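Local coordinates for protein salmonella typhimurium DB7155 bacteriophage DET7 tailspike (Bacteriophage, PDB 2V5I) that binds and probably hydrolyses the O-antigen polysaccharide of its Salmonella host, serving as the trimeric beta-helical receptor-binding tailspike of the phage, at residues G127-V132 and G173-Y178; G209-G214 and G267-N272; N331-G336 and L379-D384; V21-Y26 and Q30-D35. All coordinates share one frame; numbering follows the deposited sequence.

Contact 1. Residues G127-V132 and G173-Y178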
# COMPACT_ATOMS: atom_id res chain seq x y z
N GLY A 127 2.24 3.70 31.79
CA GLY A 127 3.53 3.13 32.14
C GLY A 127 3.47 1.63 32.27
O GLY A 127 2.45 1.01 32.00
N TYR A 128 4.61 1.03 32.61
CA TYR A 128 4.61 -0.42 32.82
C TYR A 128 5.55 -0.85 33.95
O TYR A 128 6.52 -0.16 34.31
CB TYR A 128 4.97 -1.16 31.51
CG TYR A 128 6.38 -0.91 30.99
CD1 TYR A 128 6.69 0.26 30.23
CD2 TYR A 128 7.43 -1.76 31.30
CE1 TYR A 128 7.96 0.47 29.74
CE2 TYR A 128 8.71 -1.51 30.85
CZ TYR A 128 9.00 -0.38 30.08
OH TYR A 128 10.27 -0.13 29.59
N GLN A 129 5.23 -2.02 34.49
CA GLN A 129 6.05 -2.65 35.54
C GLN A 129 7.37 -3.14 34.97
O GLN A 129 7.37 -3.91 34.00
CB GLN A 129 5.32 -3.82 36.15
CG GLN A 129 4.02 -3.46 36.88
CD GLN A 129 3.12 -4.66 37.05
OE1 GLN A 129 3.38 -5.52 37.87
NE2 GLN A 129 2.03 -4.71 36.27
N PRO A 130 8.49 -2.66 35.48
CA PRO A 130 9.78 -3.01 34.89
C PRO A 130 10.21 -4.43 35.23
O PRO A 130 9.75 -5.01 36.20
CB PRO A 130 10.73 -1.96 35.50
CG PRO A 130 10.16 -1.66 36.79
CD PRO A 130 8.65 -1.74 36.63
N GLY A 131 11.06 -5.01 34.38
CA GLY A 131 11.55 -6.37 34.61
C GLY A 131 12.87 -6.62 33.89
O GLY A 131 13.57 -5.69 33.52
N VAL A 132 13.16 -7.90 33.69
CA VAL A 132 14.51 -8.31 33.26
C VAL A 132 14.92 -7.64 31.94
O VAL A 132 16.06 -7.23 31.77
CB VAL A 132 14.66 -9.82 33.21
CG1 VAL A 132 14.51 -10.39 34.66
CG2 VAL A 132 13.67 -10.47 32.32
N GLY A 173 -9.48 -2.83 29.40
CA GLY A 173 -8.87 -3.11 30.70
C GLY A 173 -7.83 -2.15 31.16
O GLY A 173 -7.44 -1.20 30.44
N LEU A 174 -7.46 -2.35 32.44
CA LEU A 174 -6.39 -1.63 33.12
C LEU A 174 -5.50 -2.63 33.81
O LEU A 174 -5.94 -3.37 34.69
CB LEU A 174 -6.99 -0.69 34.20
CG LEU A 174 -7.79 0.52 33.67
CD1 LEU A 174 -8.44 1.26 34.84
CD2 LEU A 174 -6.94 1.46 32.94
N MET A 175 -4.22 -2.67 33.43
CA MET A 175 -3.28 -3.70 33.82
C MET A 175 -3.84 -5.08 33.52
O MET A 175 -3.81 -5.97 34.38
CB MET A 175 -2.86 -3.54 35.31
CG MET A 175 -2.21 -2.18 35.52
SD MET A 175 -0.49 -2.20 34.92
CE MET A 175 -0.17 -0.50 34.57
N ALA A 176 -4.29 -5.26 32.25
CA ALA A 176 -5.08 -6.41 31.84
C ALA A 176 -4.31 -7.34 30.92
O ALA A 176 -3.35 -6.94 30.28
CB ALA A 176 -6.33 -5.93 31.09
N ALA A 177 -4.71 -8.61 30.95
CA ALA A 177 -4.27 -9.59 29.94
C ALA A 177 -5.41 -10.51 29.51
O ALA A 177 -6.24 -10.85 30.30
CB ALA A 177 -3.15 -10.42 30.46
N TYR A 178 -5.41 -10.89 28.21
CA TYR A 178 -6.31 -11.86 27.70
C TYR A 178 -5.46 -13.01 27.18
O TYR A 178 -4.57 -12.82 26.36
CB TYR A 178 -7.14 -11.22 26.56
CG TYR A 178 -8.11 -10.20 27.11
CD1 TYR A 178 -7.74 -8.85 27.30
CD2 TYR A 178 -9.41 -10.58 27.46
CE1 TYR A 178 -8.64 -7.94 27.85
CE2 TYR A 178 -10.31 -9.67 28.02
CZ TYR A 178 -9.92 -8.35 28.18
OH TYR A 178 -10.87 -7.50 28.72

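Contact 2. Residues G209-G214 and G267-N272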
# COMPACT_ATOMS: atom_id res chain seq x y z
N GLY A 209 -0.79 -30.09 22.96
CA GLY A 209 -1.91 -30.41 22.09
C GLY A 209 -1.56 -30.11 20.65
O GLY A 209 -0.40 -30.12 20.26
N ASP A 210 -2.59 -29.93 19.82
CA ASP A 210 -2.42 -29.59 18.43
C ASP A 210 -1.81 -28.17 18.35
O ASP A 210 -2.03 -27.36 19.23
CB ASP A 210 -3.77 -29.60 17.71
CG ASP A 210 -4.30 -31.04 17.47
OD1 ASP A 210 -3.55 -31.99 17.71
OD2 ASP A 210 -5.47 -31.18 17.03
N TRP A 211 -1.05 -27.91 17.30
CA TRP A 211 -0.56 -26.53 17.07
C TRP A 211 -1.77 -25.65 16.99
O TRP A 211 -2.81 -26.01 16.41
CB TRP A 211 0.24 -26.45 15.77
CG TRP A 211 1.64 -27.03 15.91
CD1 TRP A 211 1.97 -28.33 16.15
CD2 TRP A 211 2.88 -26.31 15.88
NE1 TRP A 211 3.35 -28.48 16.21
CE2 TRP A 211 3.91 -27.24 16.05
CE3 TRP A 211 3.23 -24.97 15.70
CZ2 TRP A 211 5.26 -26.86 16.09
CZ3 TRP A 211 4.55 -24.62 15.68
CH2 TRP A 211 5.56 -25.53 15.91
N GLY A 212 -1.64 -24.42 17.46
CA GLY A 212 -2.72 -23.43 17.32
C GLY A 212 -3.02 -23.10 15.86
O GLY A 212 -2.13 -23.01 15.06
N LEU A 213 -4.29 -22.88 15.54
CA LEU A 213 -4.76 -22.68 14.18
C LEU A 213 -6.01 -21.80 14.25
O LEU A 213 -6.84 -21.98 15.14
CB LEU A 213 -5.19 -24.00 13.54
CG LEU A 213 -5.79 -24.00 12.12
CD1 LEU A 213 -4.85 -23.43 11.11
CD2 LEU A 213 -6.21 -25.43 11.75
N GLY A 214 -6.07 -20.79 13.38
CA GLY A 214 -7.26 -19.99 13.23
C GLY A 214 -7.41 -18.90 14.31
O GLY A 214 -8.49 -18.30 14.44
N GLY A 267 10.55 -26.67 27.84
CA GLY A 267 11.23 -27.78 27.19
C GLY A 267 10.79 -28.20 25.80
O GLY A 267 11.30 -29.18 25.26
N GLY A 268 9.83 -27.48 25.21
CA GLY A 268 9.33 -27.79 23.83
C GLY A 268 9.14 -26.46 23.09
O GLY A 268 9.18 -25.39 23.67
N THR A 269 9.03 -26.56 21.78
CA THR A 269 9.07 -25.36 20.96
C THR A 269 7.89 -24.43 21.24
O THR A 269 6.78 -24.88 21.49
CB THR A 269 9.06 -25.74 19.45
OG1 THR A 269 9.36 -24.58 18.68
CG2 THR A 269 7.73 -26.30 18.97
N ALA A 270 8.16 -23.12 21.13
CA ALA A 270 7.16 -22.05 21.23
C ALA A 270 7.04 -21.29 19.90
O ALA A 270 6.35 -20.27 19.81
CB ALA A 270 7.53 -21.08 22.32
N ARG A 271 7.66 -21.83 18.84
CA ARG A 271 7.79 -21.18 17.58
C ARG A 271 6.44 -21.17 16.79
O ARG A 271 5.51 -21.85 17.17
CB ARG A 271 8.90 -21.79 16.73
CG ARG A 271 10.30 -21.70 17.38
CD ARG A 271 11.26 -22.50 16.56
NE ARG A 271 12.63 -22.40 17.03
CZ ARG A 271 13.13 -23.11 18.03
NH1 ARG A 271 12.38 -24.01 18.68
NH2 ARG A 271 14.42 -22.94 18.39
N ASN A 272 6.42 -20.42 15.67
CA ASN A 272 5.18 -20.20 14.94
C ASN A 272 5.49 -20.23 13.44
O ASN A 272 6.56 -19.79 13.02
CB ASN A 272 4.59 -18.85 15.29
CG ASN A 272 4.34 -18.73 16.76
OD1 ASN A 272 3.30 -19.13 17.25
ND2 ASN A 272 5.35 -18.21 17.48

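Contact 3. Residues N331-G336 and L379-D384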
# COMPACT_ATOMS: atom_id res chain seq x y z
N ASN A 331 8.85 5.15 15.64
CA ASN A 331 9.42 5.51 16.94
C ASN A 331 9.78 4.33 17.86
O ASN A 331 9.78 4.47 19.06
CB ASN A 331 8.54 6.52 17.68
CG ASN A 331 9.29 7.26 18.75
OD1 ASN A 331 10.48 7.63 18.57
ND2 ASN A 331 8.59 7.57 19.87
N SER A 332 10.18 3.20 17.30
CA SER A 332 10.66 2.07 18.11
C SER A 332 12.01 2.42 18.74
O SER A 332 12.80 3.15 18.18
CB SER A 332 10.77 0.78 17.29
OG SER A 332 11.62 0.99 16.17
N LEU A 333 12.23 1.97 19.96
CA LEU A 333 13.53 2.15 20.61
C LEU A 333 14.51 1.03 20.26
O LEU A 333 15.74 1.27 20.30
CB LEU A 333 13.33 2.34 22.10
CG LEU A 333 14.57 2.71 22.91
CD1 LEU A 333 15.20 4.01 22.51
CD2 LEU A 333 14.21 2.77 24.40
N GLY A 334 14.02 -0.18 19.96
CA GLY A 334 14.79 -1.34 19.57
C GLY A 334 15.01 -1.42 18.08
O GLY A 334 15.90 -0.74 17.55
N VAL A 335 14.29 -2.30 17.40
CA VAL A 335 14.35 -2.46 15.95
C VAL A 335 12.91 -2.33 15.39
O VAL A 335 12.02 -3.02 15.91
CB VAL A 335 14.86 -3.85 15.59
CG1 VAL A 335 14.91 -4.05 14.10
CG2 VAL A 335 16.23 -4.05 16.13
N GLY A 336 12.68 -1.60 14.32
CA GLY A 336 11.32 -1.50 13.84
C GLY A 336 10.70 -2.83 13.44
O GLY A 336 9.60 -3.17 13.91
N LEU A 379 18.62 8.12 17.41
CA LEU A 379 19.41 8.25 18.64
C LEU A 379 20.87 7.82 18.45
O LEU A 379 21.66 7.84 19.40
CB LEU A 379 18.79 7.48 19.81
CG LEU A 379 17.47 8.01 20.33
CD1 LEU A 379 17.04 7.25 21.59
CD2 LEU A 379 17.53 9.47 20.66
N ASN A 380 21.27 7.46 17.24
CA ASN A 380 22.70 7.24 16.96
C ASN A 380 23.33 6.11 17.75
O ASN A 380 24.49 6.22 18.26
CB ASN A 380 23.49 8.53 17.12
CG ASN A 380 24.83 8.51 16.39
OD1 ASN A 380 25.05 7.72 15.47
ND2 ASN A 380 25.75 9.39 16.83
N PHE A 381 22.61 5.00 17.86
CA PHE A 381 23.18 3.75 18.35
C PHE A 381 24.30 3.27 17.42
O PHE A 381 24.37 3.65 16.26
CB PHE A 381 22.13 2.65 18.41
CG PHE A 381 21.09 2.83 19.48
CD1 PHE A 381 21.30 2.31 20.75
CD2 PHE A 381 19.87 3.38 19.19
CE1 PHE A 381 20.31 2.43 21.72
CE2 PHE A 381 18.88 3.51 20.15
CZ PHE A 381 19.10 3.05 21.41
N ASP A 382 25.20 2.43 17.93
CA ASP A 382 26.18 1.81 17.06
C ASP A 382 25.53 0.66 16.26
O ASP A 382 25.74 -0.53 16.54
CB ASP A 382 27.38 1.33 17.89
CG ASP A 382 28.56 0.96 17.03
OD1 ASP A 382 28.64 1.43 15.87
OD2 ASP A 382 29.41 0.20 17.52
N SER A 383 24.73 1.04 15.26
CA SER A 383 23.93 0.08 14.50
C SER A 383 23.73 0.63 13.09
O SER A 383 23.75 1.83 12.86
CB SER A 383 22.55 -0.12 15.13
OG SER A 383 21.76 -1.04 14.38
N ASP A 384 23.57 -0.27 12.14
CA ASP A 384 23.15 0.12 10.83
C ASP A 384 21.64 0.31 10.81
O ASP A 384 20.95 -0.30 11.62
CB ASP A 384 23.55 -0.94 9.82
CG ASP A 384 25.06 -1.27 9.92
OD1 ASP A 384 25.87 -0.33 10.03
OD2 ASP A 384 25.40 -2.47 9.93

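Contact 4. Residues V21-Y26 and Q30-D35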
# COMPACT_ATOMS: atom_id res chain seq x y z
N VAL A 21 -29.63 -14.56 31.98
CA VAL A 21 -29.49 -14.34 33.41
C VAL A 21 -28.53 -13.18 33.66
O VAL A 21 -27.68 -12.85 32.82
CB VAL A 21 -29.03 -15.61 34.16
CG1 VAL A 21 -29.93 -16.79 33.87
CG2 VAL A 21 -27.59 -15.93 33.89
N LYS A 22 -28.62 -12.57 34.84
CA LYS A 22 -27.77 -11.44 35.17
C LYS A 22 -27.02 -11.66 36.48
O LYS A 22 -27.56 -12.20 37.44
CB LYS A 22 -28.61 -10.14 35.18
CG LYS A 22 -29.58 -10.02 36.32
CD LYS A 22 -30.54 -8.85 36.17
CE LYS A 22 -31.78 -9.20 35.41
NZ LYS A 22 -32.58 -10.39 36.00
N LEU A 23 -25.77 -11.24 36.52
CA LEU A 23 -24.86 -11.58 37.63
C LEU A 23 -25.41 -11.07 38.99
O LEU A 23 -25.25 -11.75 39.98
CB LEU A 23 -23.47 -11.02 37.36
CG LEU A 23 -22.41 -11.27 38.45
CD1 LEU A 23 -22.23 -12.75 38.75
CD2 LEU A 23 -21.07 -10.60 38.09
N SER A 24 -26.09 -9.95 38.97
CA SER A 24 -26.62 -9.34 40.22
C SER A 24 -27.66 -10.19 40.93
O SER A 24 -27.95 -9.94 42.12
CB SER A 24 -27.19 -7.96 39.93
OG SER A 24 -28.35 -8.03 39.10
N ASP A 25 -28.24 -11.18 40.26
CA ASP A 25 -29.18 -12.11 40.87
C ASP A 25 -28.50 -13.29 41.54
O ASP A 25 -29.19 -14.14 42.10
CB ASP A 25 -30.17 -12.66 39.85
CG ASP A 25 -31.21 -11.65 39.41
OD1 ASP A 25 -31.52 -10.71 40.18
OD2 ASP A 25 -31.75 -11.81 38.29
N TYR A 26 -27.16 -13.36 41.51
CA TYR A 26 -26.38 -14.45 42.10
C TYR A 26 -25.27 -13.91 42.98
O TYR A 26 -25.05 -12.70 43.05
CB TYR A 26 -25.78 -15.35 41.00
CG TYR A 26 -26.82 -15.78 40.03
CD1 TYR A 26 -27.20 -14.94 39.00
CD2 TYR A 26 -27.47 -17.01 40.16
CE1 TYR A 26 -28.19 -15.29 38.13
CE2 TYR A 26 -28.47 -17.38 39.30
CZ TYR A 26 -28.82 -16.50 38.27
OH TYR A 26 -29.81 -16.89 37.42
N GLN A 30 -19.73 -18.39 39.04
CA GLN A 30 -20.13 -19.78 38.74
C GLN A 30 -21.63 -20.03 38.90
O GLN A 30 -22.25 -20.69 38.04
CB GLN A 30 -19.35 -20.75 39.61
CG GLN A 30 -19.68 -22.18 39.36
CD GLN A 30 -19.26 -22.64 37.96
OE1 GLN A 30 -18.06 -22.89 37.72
NE2 GLN A 30 -20.25 -22.80 37.06
N ASP A 31 -22.23 -19.50 39.98
CA ASP A 31 -23.65 -19.69 40.19
C ASP A 31 -24.45 -19.12 39.01
O ASP A 31 -25.43 -19.71 38.53
CB ASP A 31 -24.11 -19.06 41.50
CG ASP A 31 -23.67 -19.87 42.74
OD1 ASP A 31 -23.30 -21.04 42.57
OD2 ASP A 31 -23.67 -19.30 43.87
N ALA A 32 -24.06 -17.93 38.53
CA ALA A 32 -24.78 -17.35 37.38
C ALA A 32 -24.61 -18.20 36.12
O ALA A 32 -25.59 -18.48 35.42
CB ALA A 32 -24.28 -15.92 37.13
N VAL A 33 -23.39 -18.61 35.86
CA VAL A 33 -23.06 -19.42 34.67
C VAL A 33 -23.80 -20.75 34.69
O VAL A 33 -24.29 -21.22 33.67
CB VAL A 33 -21.54 -19.61 34.49
CG1 VAL A 33 -21.20 -20.65 33.40
CG2 VAL A 33 -20.95 -18.28 34.09
N THR A 34 -23.89 -21.37 35.84
CA THR A 34 -24.62 -22.65 36.01
C THR A 34 -26.07 -22.51 35.56
O THR A 34 -26.61 -23.39 34.85
CB THR A 34 -24.50 -23.16 37.45
OG1 THR A 34 -23.14 -23.50 37.71
CG2 THR A 34 -25.35 -24.40 37.68
N ASP A 35 -26.68 -21.39 35.92
CA ASP A 35 -28.10 -21.12 35.56
C ASP A 35 -28.34 -20.59 34.13
O ASP A 35 -29.47 -20.63 33.63
CB ASP A 35 -28.67 -20.16 36.62
CG ASP A 35 -30.16 -20.37 36.90
OD1 ASP A 35 -30.68 -21.49 36.68
OD2 ASP A 35 -30.80 -19.39 37.40

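Contact 1. Residues G127-V132 and G173-Y178
Gln-129 and Met-175 meet where a long, partly helical insertion folds back over the parallel beta-helix, a worked example of how a solenoid holds a domain that bulges out of one of its turns. The 127-132 loop belongs to the insertion, whereas Met-175 stands at the corner from which the chain enters strand 176-181. Met-175 meets the loop with both its sulfur and its methyl group. Its chain bends at chi2 (-78°), which swings these two atoms out from the corner to meet the loop. There SD lies 3.8 Å from Gln-129 NE2, a van der Waals approach in which the two side chains cross obliquely. Beyond the sulfur, the methyl carbon CE of Met-175 comes to 4.0 Å from the carbonyl oxygen O of Gly-127, so successive atoms of one thioether touch two points of the loop. The amide is not left to the sulfur: Gln-129 NE2 donates a hydrogen bond to Ile-154 O near the end of the insertion, and the backbone oxygen of Gln-129 is bonded to Ser-226 OG. The first bond helps to fix the amide beside which the methionine lies; the second holds the backbone. All three touching residues are buried, although little surface is shared. Such an insertion lodged against a strand corner is consistent with the dorsal fin carried by the right-handed parallel beta-helix of P22-type tailspikes.

Contact 2. Residues G209-G214 and G267-N272
Trp-211 has its CG beside the backbone N and anti to the carbonyl carbon (chi1 -77°), a setting that sends the indole across to the 267-272 segment. Thr-269 answers with OG1 anti to its own backbone N (chi1 -169°), leaving the methyl CG2 between N and carbonyl carbon and directed at the tryptophan. The two side chains cross at roughly a right angle, and CG2 of Thr-269 rests 3.8 Å from Trp-211 CH2. One atom further round the six-membered ring, Trp-211 CZ3 lies 3.3 Å from the backbone oxygen O of Arg-271. Both partners approach the indole obliquely. While the methyl serves the ring, the hydroxyl organises its own segment: Thr-269 OG1 accepts from Arg-271 N at 3.2 Å and from Arg-271 NH1 at 3.1 Å, the latter bond lying close to the guanidinium plane. Asp-307 is a further partner of this hydroxyl, and Arg-271 NE forms a salt bridge with Asp-295. Arg-234 adds a cation-pi interaction with the indole. The small side chain thus has an apolar branch for packing and a polar one that closes an ST turn, here just after a short antiparallel hairpin in a loop of the parallel beta-helix.

Contact 3. Residues N331-G336 and L379-D384
Leu-333 meets Leu-379 and Phe-381 with the end of a side chain whose CG stands anti to the backbone N (chi1 -173°). CB and CG serve as the stalk; the meeting with the opposite loop is made at the tip by one branch, CD1. This methyl touches CD1 of Leu-379 at 3.8 Å, the two leucine side chains meeting at a slant, and lies 4.2 Å from Phe-381 CZ. The phenyl group runs nearly perpendicular to the leucine side chain, and its CE2 is 3.9 Å from the carbonyl oxygen O of Leu-333, which comes to the ring obliquely. In the parallel beta-helix, loops leading into strands 335-342 and 386-388 lie near one another along the solenoid, here separated by the intervening strand 357-364, and apolar side chains can span them outside the strand ladder. The setting is asymmetric: Leu-333 is buried and also packs on Trp-109 of the insertion, whereas Leu-379 and Phe-381 are exposed. Polar anchors lie beside the apolar cluster, with Asn-331 OD1 bonded to Tyr-378 OH and the Phe-381 N bonded to Asn-377 OD1. Just beyond the phenylalanine the chain bends through an inverse gamma turn centred on Asp-382, marked by a weak bond of 2.8 Å from Ser-383 N to Phe-381 O.

Contact 4. Residues V21-Y26 and Q30-D35
Tyr-26 lies flat against Ala-32, and this is the close-fitting part of the contact. The CA of Ala-32 sits over the centre of the phenol ring, 3.7 Å from its centroid and only 12° off the ring normal, a well-formed CH-pi interaction. Ala-32 CB adds a touch on Tyr-26 CD1 at 3.6 Å, and Leu-23 CD1 reaches the same methyl group at 4.1 Å. From strand 20-22, Val-21 places CG2 3.6 Å from the backbone oxygen O of Ala-32. The small alanine side chain is consistent with this close approach of helix and ring. Toward solvent the fit relaxes: Asp-31 meets the tyrosine only through CB and backbone, and exposed Asp-35 was modelled in two conformers. In one of them Tyr-26 OH donates to the anti lone pair of Asp-35 OD2 at 2.7 Å, with the ring and carboxylate planes 74° apart; given the second conformer, the bond is doubtful as a constant feature. On the far side of the 21-26 segment, Lys-22 forms a salt bridge to Asp-25 and also bonds Asn-14 O of a neighbouring subunit. Helix 29-35 links strands 20-22 and 39-42, which pair in parallel, and Ala-32 and Val-33 pack on Leu-40, with Val-33 also touching Val-54 of strand 52-55.

Overall arrangement
Along the chain the order is contact 4, then contact 1, contact 2 and contact 3, each closing before the next opens. Contact 4 lies at the N-terminal end of the beta-helix, and its centre is about 52 Å from that of contact 3, the widest separation of the set. Contact 1 lies between, about 24 Å from contacts 2 and 3 and about 30 Å from contact 4, centre to centre; none of the four touches another. Contacts 1 and 3 involve strands 176-181 and 335-342 of the same parallel stack, while strand 20-22 of contact 4 pairs into another. The principle is that small contacts, three of them between segments more than 40 residues apart, tie loops, insertion and end helix to an elongated receptor-binding body.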